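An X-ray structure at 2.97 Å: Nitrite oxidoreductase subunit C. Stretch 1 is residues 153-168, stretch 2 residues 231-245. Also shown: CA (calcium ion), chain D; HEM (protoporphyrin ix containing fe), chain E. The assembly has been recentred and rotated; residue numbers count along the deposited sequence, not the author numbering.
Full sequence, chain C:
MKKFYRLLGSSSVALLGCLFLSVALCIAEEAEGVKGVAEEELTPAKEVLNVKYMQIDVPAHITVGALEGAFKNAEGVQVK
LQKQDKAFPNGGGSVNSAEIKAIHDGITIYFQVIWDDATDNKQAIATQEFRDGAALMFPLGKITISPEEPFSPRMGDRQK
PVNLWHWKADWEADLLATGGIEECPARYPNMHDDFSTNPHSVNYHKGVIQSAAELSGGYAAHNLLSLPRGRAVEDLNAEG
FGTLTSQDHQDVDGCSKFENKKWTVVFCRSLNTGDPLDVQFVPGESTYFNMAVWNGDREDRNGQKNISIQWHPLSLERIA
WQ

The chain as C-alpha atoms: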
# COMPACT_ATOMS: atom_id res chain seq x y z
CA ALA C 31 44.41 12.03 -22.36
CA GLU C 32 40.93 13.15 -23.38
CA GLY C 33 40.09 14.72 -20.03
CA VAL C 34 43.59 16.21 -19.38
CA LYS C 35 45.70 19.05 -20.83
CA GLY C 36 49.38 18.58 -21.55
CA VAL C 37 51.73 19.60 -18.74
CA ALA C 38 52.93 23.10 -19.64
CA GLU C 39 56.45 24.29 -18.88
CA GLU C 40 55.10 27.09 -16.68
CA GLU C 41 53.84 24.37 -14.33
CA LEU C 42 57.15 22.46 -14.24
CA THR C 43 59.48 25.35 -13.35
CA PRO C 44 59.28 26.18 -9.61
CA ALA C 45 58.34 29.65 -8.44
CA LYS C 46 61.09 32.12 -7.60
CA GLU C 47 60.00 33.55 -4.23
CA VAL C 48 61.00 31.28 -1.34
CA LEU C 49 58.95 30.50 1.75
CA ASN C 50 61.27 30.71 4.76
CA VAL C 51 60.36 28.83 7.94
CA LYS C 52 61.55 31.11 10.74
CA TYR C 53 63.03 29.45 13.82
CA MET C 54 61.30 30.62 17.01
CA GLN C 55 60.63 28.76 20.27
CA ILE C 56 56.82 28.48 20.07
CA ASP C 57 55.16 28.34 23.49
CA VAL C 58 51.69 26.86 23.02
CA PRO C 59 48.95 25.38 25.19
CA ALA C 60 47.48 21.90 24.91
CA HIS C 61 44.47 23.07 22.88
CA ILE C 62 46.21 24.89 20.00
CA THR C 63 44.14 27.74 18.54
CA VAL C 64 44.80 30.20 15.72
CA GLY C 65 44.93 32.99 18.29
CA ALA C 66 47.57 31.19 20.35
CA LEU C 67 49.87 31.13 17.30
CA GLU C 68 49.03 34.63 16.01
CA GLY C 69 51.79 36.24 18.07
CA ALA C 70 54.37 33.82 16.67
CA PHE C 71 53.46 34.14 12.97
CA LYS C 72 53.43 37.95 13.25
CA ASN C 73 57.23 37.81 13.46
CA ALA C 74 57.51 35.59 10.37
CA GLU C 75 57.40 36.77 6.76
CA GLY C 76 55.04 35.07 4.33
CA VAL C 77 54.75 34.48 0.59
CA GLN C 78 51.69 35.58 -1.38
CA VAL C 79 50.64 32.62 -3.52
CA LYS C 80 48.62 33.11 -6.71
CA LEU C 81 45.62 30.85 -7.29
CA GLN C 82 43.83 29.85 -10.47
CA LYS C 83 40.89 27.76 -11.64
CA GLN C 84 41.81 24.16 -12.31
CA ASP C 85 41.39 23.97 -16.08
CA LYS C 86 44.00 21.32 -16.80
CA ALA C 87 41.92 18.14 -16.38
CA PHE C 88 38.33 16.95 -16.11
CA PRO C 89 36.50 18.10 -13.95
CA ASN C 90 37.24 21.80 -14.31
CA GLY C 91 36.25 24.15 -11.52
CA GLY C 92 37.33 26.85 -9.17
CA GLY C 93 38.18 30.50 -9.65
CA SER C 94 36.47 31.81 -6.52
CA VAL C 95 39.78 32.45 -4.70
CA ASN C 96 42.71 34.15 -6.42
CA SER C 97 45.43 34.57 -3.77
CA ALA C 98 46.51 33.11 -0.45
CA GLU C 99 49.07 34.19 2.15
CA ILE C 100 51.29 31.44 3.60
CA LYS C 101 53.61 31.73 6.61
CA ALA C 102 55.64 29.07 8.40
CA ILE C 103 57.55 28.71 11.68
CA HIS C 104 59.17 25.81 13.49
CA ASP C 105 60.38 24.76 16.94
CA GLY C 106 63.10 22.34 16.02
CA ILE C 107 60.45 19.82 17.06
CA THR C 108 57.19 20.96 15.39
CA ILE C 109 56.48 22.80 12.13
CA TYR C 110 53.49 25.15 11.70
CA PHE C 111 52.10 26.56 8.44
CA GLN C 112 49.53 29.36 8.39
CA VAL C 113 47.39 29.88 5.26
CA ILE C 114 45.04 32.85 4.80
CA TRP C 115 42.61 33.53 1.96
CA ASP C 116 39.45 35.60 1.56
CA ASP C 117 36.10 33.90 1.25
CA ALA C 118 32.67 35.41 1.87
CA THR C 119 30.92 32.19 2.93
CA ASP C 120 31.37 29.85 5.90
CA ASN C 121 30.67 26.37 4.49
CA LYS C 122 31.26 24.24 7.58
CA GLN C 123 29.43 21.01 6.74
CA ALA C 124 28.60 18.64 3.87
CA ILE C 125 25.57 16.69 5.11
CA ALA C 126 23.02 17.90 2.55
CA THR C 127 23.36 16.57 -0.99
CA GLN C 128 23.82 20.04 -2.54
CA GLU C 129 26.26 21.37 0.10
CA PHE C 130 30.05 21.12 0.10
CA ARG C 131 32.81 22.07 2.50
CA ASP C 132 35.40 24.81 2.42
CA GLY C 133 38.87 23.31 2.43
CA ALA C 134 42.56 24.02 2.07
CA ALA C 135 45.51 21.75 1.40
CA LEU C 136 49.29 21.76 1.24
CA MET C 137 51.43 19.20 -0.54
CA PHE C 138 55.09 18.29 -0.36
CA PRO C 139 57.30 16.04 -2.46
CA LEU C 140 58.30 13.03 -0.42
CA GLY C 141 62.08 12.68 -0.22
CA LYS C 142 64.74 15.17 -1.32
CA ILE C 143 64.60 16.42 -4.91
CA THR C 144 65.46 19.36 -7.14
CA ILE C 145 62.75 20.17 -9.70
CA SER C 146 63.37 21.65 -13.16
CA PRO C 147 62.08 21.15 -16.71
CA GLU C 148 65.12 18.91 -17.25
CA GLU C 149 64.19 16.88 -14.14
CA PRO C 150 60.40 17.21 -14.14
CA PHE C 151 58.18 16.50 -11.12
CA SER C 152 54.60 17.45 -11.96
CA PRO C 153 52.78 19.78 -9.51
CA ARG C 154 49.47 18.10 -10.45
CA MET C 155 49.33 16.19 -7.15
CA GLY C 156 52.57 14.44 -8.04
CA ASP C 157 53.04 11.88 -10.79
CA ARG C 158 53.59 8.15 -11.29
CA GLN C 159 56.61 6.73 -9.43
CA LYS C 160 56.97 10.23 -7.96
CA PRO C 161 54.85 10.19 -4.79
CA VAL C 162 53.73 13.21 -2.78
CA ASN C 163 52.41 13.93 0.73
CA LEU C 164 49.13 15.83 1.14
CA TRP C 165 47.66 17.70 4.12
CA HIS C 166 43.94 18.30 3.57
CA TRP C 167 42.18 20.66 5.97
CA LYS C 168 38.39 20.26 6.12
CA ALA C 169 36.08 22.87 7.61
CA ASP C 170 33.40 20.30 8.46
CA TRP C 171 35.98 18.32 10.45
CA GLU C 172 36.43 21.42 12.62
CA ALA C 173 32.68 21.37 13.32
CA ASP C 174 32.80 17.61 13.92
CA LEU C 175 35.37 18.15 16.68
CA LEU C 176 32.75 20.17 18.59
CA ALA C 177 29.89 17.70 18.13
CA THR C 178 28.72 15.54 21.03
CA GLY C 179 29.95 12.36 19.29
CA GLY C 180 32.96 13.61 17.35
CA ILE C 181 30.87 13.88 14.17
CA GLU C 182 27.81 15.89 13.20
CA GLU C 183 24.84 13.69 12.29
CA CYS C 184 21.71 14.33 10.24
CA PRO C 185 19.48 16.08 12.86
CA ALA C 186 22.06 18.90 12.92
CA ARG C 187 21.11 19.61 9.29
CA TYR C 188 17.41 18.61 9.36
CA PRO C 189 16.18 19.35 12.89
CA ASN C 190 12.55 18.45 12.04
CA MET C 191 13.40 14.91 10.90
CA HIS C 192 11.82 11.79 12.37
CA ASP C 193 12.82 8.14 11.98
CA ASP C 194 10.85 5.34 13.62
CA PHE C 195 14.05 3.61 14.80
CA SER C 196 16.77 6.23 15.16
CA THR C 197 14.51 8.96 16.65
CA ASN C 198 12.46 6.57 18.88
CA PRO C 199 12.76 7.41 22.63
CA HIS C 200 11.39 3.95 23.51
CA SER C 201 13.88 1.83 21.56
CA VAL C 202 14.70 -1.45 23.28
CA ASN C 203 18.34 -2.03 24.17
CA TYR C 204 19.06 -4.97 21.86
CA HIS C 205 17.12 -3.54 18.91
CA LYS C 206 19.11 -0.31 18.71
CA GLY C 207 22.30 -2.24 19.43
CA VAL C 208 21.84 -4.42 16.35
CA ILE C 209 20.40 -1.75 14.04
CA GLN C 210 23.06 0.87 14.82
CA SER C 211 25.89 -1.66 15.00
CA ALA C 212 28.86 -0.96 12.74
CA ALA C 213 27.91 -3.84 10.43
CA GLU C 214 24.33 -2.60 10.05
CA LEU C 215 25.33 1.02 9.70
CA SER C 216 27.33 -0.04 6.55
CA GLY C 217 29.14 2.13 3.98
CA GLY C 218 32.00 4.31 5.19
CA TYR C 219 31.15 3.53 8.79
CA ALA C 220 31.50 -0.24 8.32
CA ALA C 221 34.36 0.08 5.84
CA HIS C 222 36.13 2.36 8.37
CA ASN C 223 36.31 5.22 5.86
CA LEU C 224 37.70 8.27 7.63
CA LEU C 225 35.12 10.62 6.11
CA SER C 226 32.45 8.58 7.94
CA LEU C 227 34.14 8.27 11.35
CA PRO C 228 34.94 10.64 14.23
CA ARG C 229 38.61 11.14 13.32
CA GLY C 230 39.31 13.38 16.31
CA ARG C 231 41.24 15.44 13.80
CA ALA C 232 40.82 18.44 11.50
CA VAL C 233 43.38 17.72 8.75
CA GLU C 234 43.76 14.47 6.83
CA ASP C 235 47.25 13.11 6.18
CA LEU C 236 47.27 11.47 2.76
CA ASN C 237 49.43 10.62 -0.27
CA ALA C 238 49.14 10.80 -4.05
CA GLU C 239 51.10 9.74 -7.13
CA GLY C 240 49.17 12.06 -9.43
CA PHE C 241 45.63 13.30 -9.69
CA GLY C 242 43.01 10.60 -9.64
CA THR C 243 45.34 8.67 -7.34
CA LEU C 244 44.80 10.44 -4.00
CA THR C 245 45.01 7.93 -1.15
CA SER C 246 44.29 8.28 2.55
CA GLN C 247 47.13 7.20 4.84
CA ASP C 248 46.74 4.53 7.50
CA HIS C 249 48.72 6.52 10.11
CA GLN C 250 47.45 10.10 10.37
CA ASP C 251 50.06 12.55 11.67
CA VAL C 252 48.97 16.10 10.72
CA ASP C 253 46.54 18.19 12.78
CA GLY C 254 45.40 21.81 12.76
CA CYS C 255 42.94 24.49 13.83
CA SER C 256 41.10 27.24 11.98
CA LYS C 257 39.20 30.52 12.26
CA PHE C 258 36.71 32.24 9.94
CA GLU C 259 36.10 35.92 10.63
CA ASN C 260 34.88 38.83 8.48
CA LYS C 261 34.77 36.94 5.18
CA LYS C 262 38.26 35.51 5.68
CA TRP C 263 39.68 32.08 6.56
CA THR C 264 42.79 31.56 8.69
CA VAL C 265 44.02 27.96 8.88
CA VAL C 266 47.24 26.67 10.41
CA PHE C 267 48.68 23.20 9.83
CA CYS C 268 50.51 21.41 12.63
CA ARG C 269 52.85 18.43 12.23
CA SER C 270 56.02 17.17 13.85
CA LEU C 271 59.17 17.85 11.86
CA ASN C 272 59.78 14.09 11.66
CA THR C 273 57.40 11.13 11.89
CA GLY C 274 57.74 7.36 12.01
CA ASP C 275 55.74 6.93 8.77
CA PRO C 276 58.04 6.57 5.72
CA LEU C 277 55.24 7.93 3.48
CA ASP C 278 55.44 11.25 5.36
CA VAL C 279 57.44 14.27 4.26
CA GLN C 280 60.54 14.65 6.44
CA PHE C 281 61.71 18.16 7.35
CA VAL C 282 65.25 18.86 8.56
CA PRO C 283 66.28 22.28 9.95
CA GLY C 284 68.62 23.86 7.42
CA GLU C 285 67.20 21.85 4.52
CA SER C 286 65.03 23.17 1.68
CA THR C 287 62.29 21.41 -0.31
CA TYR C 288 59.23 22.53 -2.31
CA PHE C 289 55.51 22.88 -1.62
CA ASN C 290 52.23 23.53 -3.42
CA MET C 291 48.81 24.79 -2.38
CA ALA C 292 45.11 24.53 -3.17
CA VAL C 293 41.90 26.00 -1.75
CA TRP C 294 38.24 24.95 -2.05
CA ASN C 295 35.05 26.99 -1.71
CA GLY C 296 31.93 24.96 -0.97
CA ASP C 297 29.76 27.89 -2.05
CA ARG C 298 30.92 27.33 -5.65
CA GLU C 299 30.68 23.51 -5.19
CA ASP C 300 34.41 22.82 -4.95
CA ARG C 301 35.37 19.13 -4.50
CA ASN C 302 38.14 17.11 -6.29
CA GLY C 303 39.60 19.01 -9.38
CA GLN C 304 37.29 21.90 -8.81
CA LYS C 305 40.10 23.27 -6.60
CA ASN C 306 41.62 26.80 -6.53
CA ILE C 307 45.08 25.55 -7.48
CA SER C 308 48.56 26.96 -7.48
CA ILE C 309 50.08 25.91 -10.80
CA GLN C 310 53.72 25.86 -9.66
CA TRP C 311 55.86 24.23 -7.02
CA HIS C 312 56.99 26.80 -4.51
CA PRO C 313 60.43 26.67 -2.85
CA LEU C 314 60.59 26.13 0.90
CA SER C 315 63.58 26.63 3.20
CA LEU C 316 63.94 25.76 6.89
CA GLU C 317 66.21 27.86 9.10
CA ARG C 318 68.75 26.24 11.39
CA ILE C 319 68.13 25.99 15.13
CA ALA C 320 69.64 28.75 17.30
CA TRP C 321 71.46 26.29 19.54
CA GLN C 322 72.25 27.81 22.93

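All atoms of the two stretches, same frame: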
# COMPACT_ATOMS: atom_id res chain seq x y z
N PRO C 153 53.53 19.24 -10.66
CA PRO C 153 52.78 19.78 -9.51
C PRO C 153 51.31 19.41 -9.50
O PRO C 153 50.56 19.95 -8.68
CB PRO C 153 52.97 21.29 -9.67
CG PRO C 153 53.05 21.48 -11.14
CD PRO C 153 53.77 20.27 -11.69
N ARG C 154 50.86 18.55 -10.42
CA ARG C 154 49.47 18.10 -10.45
C ARG C 154 49.31 16.91 -9.51
O ARG C 154 49.10 15.76 -9.92
CB ARG C 154 49.06 17.75 -11.88
CG ARG C 154 49.12 18.92 -12.84
CD ARG C 154 48.65 18.50 -14.22
NE ARG C 154 48.77 19.57 -15.21
CZ ARG C 154 48.44 19.43 -16.49
NH1 ARG C 154 47.95 18.28 -16.93
NH2 ARG C 154 48.59 20.45 -17.33
N MET C 155 49.40 17.20 -8.21
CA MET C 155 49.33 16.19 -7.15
C MET C 155 50.35 15.07 -7.36
O MET C 155 50.07 13.90 -7.12
CB MET C 155 47.92 15.60 -7.05
CG MET C 155 46.84 16.59 -6.67
SD MET C 155 45.22 15.82 -6.80
CE MET C 155 45.26 14.70 -5.41
N GLY C 156 51.55 15.44 -7.79
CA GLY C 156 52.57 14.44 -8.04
C GLY C 156 52.45 13.80 -9.42
O GLY C 156 51.76 14.30 -10.31
N ASP C 157 53.13 12.67 -9.57
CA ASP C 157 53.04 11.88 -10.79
C ASP C 157 53.49 10.45 -10.48
O ASP C 157 53.93 10.14 -9.37
CB ASP C 157 53.87 12.51 -11.91
CG ASP C 157 53.48 12.01 -13.28
OD1 ASP C 157 52.56 11.17 -13.37
OD2 ASP C 157 54.08 12.47 -14.28
N ARG C 158 53.35 9.58 -11.48
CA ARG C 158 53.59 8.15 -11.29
C ARG C 158 55.05 7.89 -10.95
O ARG C 158 55.96 8.46 -11.56
CB ARG C 158 53.20 7.38 -12.54
CG ARG C 158 51.80 7.66 -13.04
CD ARG C 158 50.75 7.21 -12.03
NE ARG C 158 49.40 7.29 -12.58
CZ ARG C 158 48.63 8.37 -12.52
NH1 ARG C 158 49.07 9.47 -11.94
NH2 ARG C 158 47.41 8.34 -13.05
N GLN C 159 55.28 7.03 -9.96
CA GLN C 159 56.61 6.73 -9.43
C GLN C 159 57.29 7.97 -8.85
O GLN C 159 58.51 7.99 -8.68
CB GLN C 159 57.51 6.07 -10.48
CG GLN C 159 57.10 4.65 -10.85
CD GLN C 159 56.65 4.52 -12.29
OE1 GLN C 159 57.26 5.11 -13.19
NE2 GLN C 159 55.60 3.75 -12.52
N LYS C 160 56.49 8.99 -8.57
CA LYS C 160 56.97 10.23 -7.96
C LYS C 160 55.94 10.65 -6.92
O LYS C 160 55.15 11.58 -7.13
CB LYS C 160 57.19 11.32 -9.02
CG LYS C 160 58.34 11.03 -9.98
CD LYS C 160 58.53 12.15 -10.99
CE LYS C 160 59.76 11.92 -11.85
NZ LYS C 160 59.61 10.74 -12.75
N PRO C 161 55.92 9.97 -5.77
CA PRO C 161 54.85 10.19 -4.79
C PRO C 161 54.97 11.53 -4.08
O PRO C 161 56.01 12.20 -4.11
CB PRO C 161 55.04 9.03 -3.80
CG PRO C 161 56.49 8.72 -3.88
CD PRO C 161 56.90 8.98 -5.31
N VAL C 162 53.87 11.91 -3.43
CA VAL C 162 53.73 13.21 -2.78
C VAL C 162 52.90 13.03 -1.51
O VAL C 162 52.06 12.13 -1.41
CB VAL C 162 53.07 14.23 -3.74
CG1 VAL C 162 52.52 15.46 -3.01
CG2 VAL C 162 54.05 14.67 -4.81
N ASN C 163 53.16 13.89 -0.52
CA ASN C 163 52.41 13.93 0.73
C ASN C 163 51.42 15.09 0.68
O ASN C 163 51.76 16.18 0.22
CB ASN C 163 53.35 14.09 1.93
CG ASN C 163 52.74 13.61 3.24
OD1 ASN C 163 53.43 13.50 4.25
ND2 ASN C 163 51.45 13.32 3.22
N LEU C 164 50.21 14.84 1.16
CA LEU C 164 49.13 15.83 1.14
C LEU C 164 48.60 16.05 2.55
O LEU C 164 48.47 15.11 3.33
CB LEU C 164 47.97 15.35 0.24
CG LEU C 164 47.97 15.40 -1.29
CD1 LEU C 164 47.96 16.82 -1.80
CD2 LEU C 164 49.13 14.61 -1.89
N TRP C 165 48.32 17.32 2.87
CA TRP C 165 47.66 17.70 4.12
C TRP C 165 46.37 18.41 3.75
O TRP C 165 46.40 19.55 3.29
CB TRP C 165 48.55 18.62 4.95
CG TRP C 165 49.86 18.05 5.37
CD1 TRP C 165 50.27 16.75 5.27
CD2 TRP C 165 50.94 18.77 5.97
NE1 TRP C 165 51.54 16.62 5.77
CE2 TRP C 165 51.98 17.84 6.21
CE3 TRP C 165 51.14 20.10 6.34
CZ2 TRP C 165 53.19 18.21 6.79
CZ3 TRP C 165 52.34 20.47 6.91
CH2 TRP C 165 53.35 19.52 7.13
N HIS C 166 45.23 17.75 3.97
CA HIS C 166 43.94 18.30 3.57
C HIS C 166 43.18 18.77 4.80
O HIS C 166 42.75 17.96 5.63
CB HIS C 166 43.11 17.27 2.79
CG HIS C 166 41.88 17.85 2.18
ND1 HIS C 166 40.86 17.06 1.67
CD2 HIS C 166 41.49 19.13 1.99
CE1 HIS C 166 39.91 17.84 1.19
NE2 HIS C 166 40.26 19.10 1.37
N TRP C 167 43.01 20.09 4.92
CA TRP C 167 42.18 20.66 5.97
C TRP C 167 40.72 20.69 5.51
O TRP C 167 40.43 21.07 4.38
CB TRP C 167 42.63 22.07 6.34
CG TRP C 167 41.67 22.75 7.26
CD1 TRP C 167 41.54 22.54 8.61
CD2 TRP C 167 40.69 23.74 6.91
NE1 TRP C 167 40.54 23.35 9.11
CE2 TRP C 167 40.01 24.09 8.09
CE3 TRP C 167 40.33 24.36 5.71
CZ2 TRP C 167 38.98 25.03 8.11
CZ3 TRP C 167 39.32 25.30 5.73
CH2 TRP C 167 38.65 25.62 6.92
N LYS C 168 39.82 20.29 6.41
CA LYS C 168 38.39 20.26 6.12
C LYS C 168 37.65 21.08 7.16
O LYS C 168 37.82 20.86 8.37
CB LYS C 168 37.88 18.82 6.09
CG LYS C 168 38.50 17.97 4.99
CD LYS C 168 37.92 16.57 4.98
CE LYS C 168 38.52 15.73 3.86
NZ LYS C 168 39.96 15.45 4.09
N ARG C 231 40.20 14.76 14.54
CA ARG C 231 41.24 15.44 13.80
C ARG C 231 40.58 16.41 12.83
O ARG C 231 39.42 16.24 12.44
CB ARG C 231 42.09 14.37 13.09
CG ARG C 231 43.09 14.81 12.07
CD ARG C 231 44.02 13.65 11.78
NE ARG C 231 45.22 13.71 12.61
CZ ARG C 231 45.45 12.92 13.66
NH1 ARG C 231 44.56 12.01 14.02
NH2 ARG C 231 46.58 13.06 14.35
N ALA C 232 41.33 17.45 12.43
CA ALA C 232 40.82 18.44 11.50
C ALA C 232 41.50 18.44 10.14
O ALA C 232 40.98 19.05 9.21
CB ALA C 232 40.94 19.85 12.11
N VAL C 233 42.64 17.77 10.00
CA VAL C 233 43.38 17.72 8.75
C VAL C 233 43.71 16.27 8.45
O VAL C 233 44.19 15.55 9.33
CB VAL C 233 44.68 18.56 8.81
CG1 VAL C 233 45.42 18.51 7.48
CG2 VAL C 233 44.35 20.01 9.19
N GLU C 234 43.50 15.85 7.21
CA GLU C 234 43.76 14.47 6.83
C GLU C 234 45.15 14.36 6.22
O GLU C 234 45.53 15.18 5.38
CB GLU C 234 42.71 13.97 5.85
CG GLU C 234 42.87 12.51 5.45
CD GLU C 234 41.87 12.07 4.39
OE1 GLU C 234 41.52 10.87 4.36
OE2 GLU C 234 41.44 12.93 3.59
N ASP C 235 45.91 13.37 6.68
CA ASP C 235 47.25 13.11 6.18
C ASP C 235 47.14 12.03 5.11
O ASP C 235 46.70 10.92 5.40
CB ASP C 235 48.18 12.68 7.32
CG ASP C 235 49.63 12.62 6.90
OD1 ASP C 235 50.18 13.66 6.50
OD2 ASP C 235 50.23 11.53 7.02
N LEU C 236 47.52 12.36 3.88
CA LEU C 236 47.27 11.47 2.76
C LEU C 236 48.35 11.64 1.70
O LEU C 236 49.11 12.61 1.71
CB LEU C 236 45.85 11.69 2.23
CG LEU C 236 45.33 12.97 1.57
CD1 LEU C 236 43.87 12.74 1.25
CD2 LEU C 236 45.47 14.19 2.45
N ASN C 237 48.42 10.67 0.78
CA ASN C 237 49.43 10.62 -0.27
C ASN C 237 48.79 10.56 -1.64
O ASN C 237 47.61 10.23 -1.79
CB ASN C 237 50.34 9.39 -0.10
CG ASN C 237 51.43 9.61 0.92
OD1 ASN C 237 51.40 9.04 2.01
ND2 ASN C 237 52.42 10.43 0.57
N ALA C 238 49.58 10.89 -2.66
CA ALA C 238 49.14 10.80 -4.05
C ALA C 238 50.34 10.63 -4.96
O ALA C 238 51.42 11.16 -4.70
CB ALA C 238 48.31 12.02 -4.46
N GLU C 239 50.13 9.88 -6.05
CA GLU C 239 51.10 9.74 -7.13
C GLU C 239 50.51 10.29 -8.42
O GLU C 239 50.58 9.65 -9.47
CB GLU C 239 51.51 8.27 -7.32
CG GLU C 239 52.57 7.76 -6.35
CD GLU C 239 52.92 6.30 -6.60
OE1 GLU C 239 52.13 5.61 -7.28
OE2 GLU C 239 53.97 5.84 -6.11
N GLY C 240 49.91 11.47 -8.34
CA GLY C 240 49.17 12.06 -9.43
C GLY C 240 47.72 12.28 -9.05
O GLY C 240 47.24 11.82 -8.02
N PHE C 241 47.05 13.05 -9.90
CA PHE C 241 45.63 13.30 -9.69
C PHE C 241 44.81 12.11 -10.17
O PHE C 241 45.18 11.44 -11.14
CB PHE C 241 45.21 14.63 -10.35
CG PHE C 241 45.17 14.64 -11.87
CD1 PHE C 241 44.30 13.82 -12.59
CD2 PHE C 241 45.98 15.52 -12.57
CE1 PHE C 241 44.28 13.86 -13.98
CE2 PHE C 241 45.95 15.56 -13.94
CZ PHE C 241 45.10 14.74 -14.65
N GLY C 242 43.74 11.82 -9.44
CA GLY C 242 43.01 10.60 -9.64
C GLY C 242 43.57 9.44 -8.85
O GLY C 242 43.03 8.32 -8.92
N THR C 243 44.60 9.70 -8.06
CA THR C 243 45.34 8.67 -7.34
C THR C 243 45.41 8.98 -5.84
O THR C 243 46.04 8.23 -5.08
CB THR C 243 46.73 8.58 -8.01
OG1 THR C 243 46.57 8.00 -9.31
CG2 THR C 243 47.72 7.74 -7.27
N LEU C 244 44.69 10.01 -5.39
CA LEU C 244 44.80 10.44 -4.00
C LEU C 244 44.39 9.30 -3.08
O LEU C 244 43.35 8.65 -3.30
CB LEU C 244 43.91 11.66 -3.75
CG LEU C 244 43.82 12.18 -2.33
CD1 LEU C 244 45.09 12.96 -2.02
CD2 LEU C 244 42.58 13.02 -2.22
N THR C 245 45.18 9.06 -2.04
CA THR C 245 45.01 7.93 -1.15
C THR C 245 45.15 8.40 0.28
O THR C 245 46.06 9.16 0.59
CB THR C 245 46.05 6.83 -1.44
OG1 THR C 245 46.05 6.52 -2.84
CG2 THR C 245 45.74 5.58 -0.67
CA CA D . 51.49 9.81 8.34
CHA HEM E . 41.73 15.88 -5.41
CHB HEM E . 43.12 17.09 -9.93
CHC HEM E . 46.48 19.98 -7.94
CHD HEM E . 45.22 18.64 -3.41
C1A HEM E . 41.87 15.88 -6.79
C2A HEM E . 41.27 14.94 -7.71
C3A HEM E . 41.63 15.27 -8.95
C4A HEM E . 42.51 16.43 -8.88
CMA HEM E . 41.23 14.56 -10.27
CAA HEM E . 40.33 13.79 -7.27
CBA HEM E . 40.95 12.43 -7.57
CGA HEM E . 41.74 11.97 -6.38
O1A HEM E . 42.81 11.33 -6.58
O2A HEM E . 41.31 12.26 -5.24
C1B HEM E . 44.11 18.04 -9.80
C2B HEM E . 44.69 18.84 -10.85
C3B HEM E . 45.63 19.64 -10.31
C4B HEM E . 45.66 19.37 -8.88
CMB HEM E . 44.26 18.72 -12.33
CAB HEM E . 46.54 20.71 -10.97
CBB HEM E . 46.41 21.16 -12.22
C1C HEM E . 46.39 19.91 -6.56
C2C HEM E . 47.12 20.75 -5.63
C3C HEM E . 46.77 20.39 -4.39
C4C HEM E . 45.82 19.30 -4.47
CMC HEM E . 48.11 21.88 -6.00
CAC HEM E . 47.30 21.03 -3.08
CBC HEM E . 47.81 20.28 -2.10
C1D HEM E . 44.09 17.85 -3.56
C2D HEM E . 43.17 17.44 -2.52
C3D HEM E . 42.22 16.69 -3.07
C4D HEM E . 42.49 16.58 -4.49
CMD HEM E . 43.26 17.80 -1.02
CAD HEM E . 41.04 16.04 -2.30
CBD HEM E . 39.78 16.89 -2.45
CGD HEM E . 38.71 16.37 -1.52
O1D HEM E . 37.63 17.00 -1.44
O2D HEM E . 38.94 15.32 -0.86
NA HEM E . 42.62 16.76 -7.54
NB HEM E . 44.73 18.39 -8.62
NC HEM E . 45.61 19.03 -5.83
ND HEM E . 43.64 17.30 -4.76
FE HEM E . 44.22 17.65 -6.82

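Leu164, Leu236, Ala238, Leu244 and Met155 form the apolar centre. Leu164 CB lies 3.5 Å from Leu236 CD2, and Leu164 CD2 lies 3.7 Å from Ala238 CB. The methyl of Ala238 packs directly against the end of the Leu164 side chain. Met155 CE packs 3.7 Å from Leu244 CB, while Met155 SD binds the heme iron, HEM FE, at 2.1 Å. On the other face of the sheet, Val233 CG2 meets the edge of the Trp167 ring, 3.8 Å from Trp167 CD1.

Strands 162-168 and 233-238 run antiparallel, with these groups on their two faces. Leu164 and Leu236 pair through both backbone bonds: Leu164 N to Leu236 O, 2.5 Å, and Leu236 N to Leu164 O, 3.0 Å. His166 and Glu234 pair in the same way. Amide side chains add to the ladder, with Asn237 ND2 donating to Val162 O at 2.6 Å and Asn163 ND2 to Leu236 O at 2.9 Å.

The polar ends close the contact. At one, Lys168 NZ forms a salt bridge with Glu234 OE2, 3.0 Å. At the other, Gly240 N donates to Met155 O at 2.7 Å. Gly240 suits its place because at its backbone angles, phi 119° and psi 167°, a CB would be jammed against Glu239 O; as modelled, a CB would also clash with Arg158 NH1. The Arg158 guanidinium reaches back from an exposed turn, and its NH1 makes a weak hydrogen bond to Glu239 O, 2.9 Å.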